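Local coordinates for quinoline 2-oxidoreductase small subunit (Pseudomonas putida, PDB 1T3Q) that carries the two [2Fe-2S] clusters of the molybdenum hydroxylase quinoline 2-oxidoreductase and probably relays electrons from the molybdenum centre to FAD, at the interface of chains A and B. Sequence-based numbering; all coordinates share one arbitrary frame. Chains: chain A, quinoline 2-oxidoreductase small subunit; chain B, quinoline 2-oxidoreductase medium subunit.

The interface of chains A and B. Residues chain A 48-50, 69; chain B 1, 38, 41-42.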
loop_
_atom_site.group_PDB
_atom_site.type_symbol
_atom_site.label_atom_id
_atom_site.label_comp_id
_atom_site.label_asym_id
_atom_site.label_seq_id
_atom_site.Cartn_x
_atom_site.Cartn_y
_atom_site.Cartn_z
ATOM N N CYS A 48 2.214 9.933 24.951
ATOM C CA CYS A 48 1.428 10.482 26.056
ATOM C C CYS A 48 0.956 11.922 25.867
ATOM O O CYS A 48 -0.095 12.296 26.385
ATOM C CB CYS A 48 2.220 10.402 27.367
ATOM S SG CYS A 48 3.565 11.634 27.515
ATOM N N GLU A 49 1.739 12.729 25.150
ATOM C CA GLU A 49 1.406 14.137 24.918
ATOM C C GLU A 49 1.291 14.937 26.218
ATOM O O GLU A 49 0.585 15.951 26.285
ATOM C CB GLU A 49 0.108 14.248 24.099
ATOM C CG GLU A 49 0.301 13.850 22.636
ATOM C CD GLU A 49 -0.987 13.792 21.825
ATOM O OE1 GLU A 49 -1.090 14.527 20.820
ATOM O OE2 GLU A 49 -1.889 13.004 22.183
ATOM N N GLN A 50 2.001 14.479 27.247
ATOM C CA GLN A 50 2.007 15.133 28.555
ATOM C C GLN A 50 3.428 15.403 29.041
ATOM O O GLN A 50 3.627 15.850 30.169
ATOM C CB GLN A 50 1.276 14.271 29.589
ATOM C CG GLN A 50 -0.232 14.327 29.487
ATOM C CD GLN A 50 -0.794 15.667 29.932
ATOM O OE1 GLN A 50 -0.660 16.058 31.094
ATOM N NE2 GLN A 50 -1.430 16.377 29.007
ATOM N N LEU A 69 5.288 19.046 23.785
ATOM C CA LEU A 69 5.081 20.195 24.657
ATOM C C LEU A 69 5.744 21.454 24.095
ATOM O O LEU A 69 6.092 22.378 24.834
ATOM C CB LEU A 69 5.603 19.909 26.068
ATOM C CG LEU A 69 4.906 18.774 26.829
ATOM C CD1 LEU A 69 5.323 18.844 28.281
ATOM C CD2 LEU A 69 3.379 18.897 26.721
ATOM N N MET B 1 -7.307 15.057 23.413
ATOM C CA MET B 1 -5.952 15.348 23.955
ATOM C C MET B 1 -5.221 16.365 23.076
ATOM O O MET B 1 -4.074 16.720 23.345
ATOM C CB MET B 1 -5.149 14.050 24.070
ATOM C CG MET B 1 -3.746 14.201 24.623
ATOM S SD MET B 1 -3.403 13.039 25.963
ATOM C CE MET B 1 -2.879 14.180 27.255
ATOM N N PRO B 38 0.337 20.923 28.841
ATOM C CA PRO B 38 -0.338 19.725 29.344
ATOM C C PRO B 38 -1.789 20.084 29.700
ATOM O O PRO B 38 -2.706 19.303 29.451
ATOM C CB PRO B 38 0.499 19.352 30.560
ATOM C CG PRO B 38 1.890 19.693 30.089
ATOM C CD PRO B 38 1.672 21.067 29.453
ATOM N N ALA B 41 -3.723 20.201 26.620
ATOM C CA ALA B 41 -3.927 18.848 26.114
ATOM C C ALA B 41 -5.151 18.217 26.778
ATOM O O ALA B 41 -5.866 17.429 26.160
ATOM C CB ALA B 41 -2.682 17.994 26.372
ATOM N N PHE B 42 -5.385 18.571 28.039
ATOM C CA PHE B 42 -6.531 18.059 28.788
ATOM C C PHE B 42 -7.713 19.004 28.636
ATOM O O PHE B 42 -8.772 18.791 29.228
ATOM C CB PHE B 42 -6.178 17.936 30.269
ATOM C CG PHE B 42 -5.254 16.796 30.577
ATOM C CD1 PHE B 42 -4.259 16.933 31.538
ATOM C CD2 PHE B 42 -5.388 15.576 29.924
ATOM C CE1 PHE B 42 -3.412 15.869 31.842
ATOM C CE2 PHE B 42 -4.547 14.507 30.221
ATOM C CZ PHE B 42 -3.558 14.653 31.179
#
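The cluster-binding loop of chain A that holds A:Cys48, A:Glu49 and A:Gln50, with A:Leu69 from the 3-10 helix 67-69, meets the amino-terminal residue B:Met1, helix 36-41 of chain B and B:Phe42 just after that helix. A:Gln50 loses the most surface of the residues here, 60 Å². Its chain turns at CG (chi2 -71°), which puts NE2 over one face of the B:Phe42 ring, 3.4 Å above the plane and near the rim. CD and OE1 lie out past the CE1 and CZ side of the ring, the amide and ring planes being about 30° apart. NE2 of A:Gln50 donates a nearly straight hydrogen bond of 3.2 Å to the main-chain oxygen O of B:Pro38. The donor comes in steeply to the C=O bond, at 108°, and slightly tilted out of the carbonyl plane. This bond, whose acceptor lies in the amide plane, probably sets the rotation of the amide. The methyl CB of B:Ala41 also packs near NE2, while the chain of B:Met1 bends beyond CB and points its terminal methyl CE at A:Gln50, touching CG at 3.5 Å. The A:Glu49 side chain runs alongside B:Met1 in the reverse sense, its carboxylate OE2 3.3 Å from CG of B:Met1. The sulfur SD of B:Met1 faces the main-chain oxygen O of A:Cys48 at 3.4 Å. On the other flank, the A:Leu69 side chain crosses that of B:Pro38 at about a right angle, with CD2 3.8 Å from the ring carbon CG.

A:Cys48 belongs to the plant-ferredoxin-type [2Fe-2S] motif, and A:Gln50 and A:Leu69 also line the FAD pocket. The contact therefore joins the surroundings of cluster and flavin, a placement consistent with electron transfer between them. Behind the interface, the backbone N of A:Gln50 donates a hydrogen bond of 3.3 Å to the thiolate sulfur SG of A:Cys48.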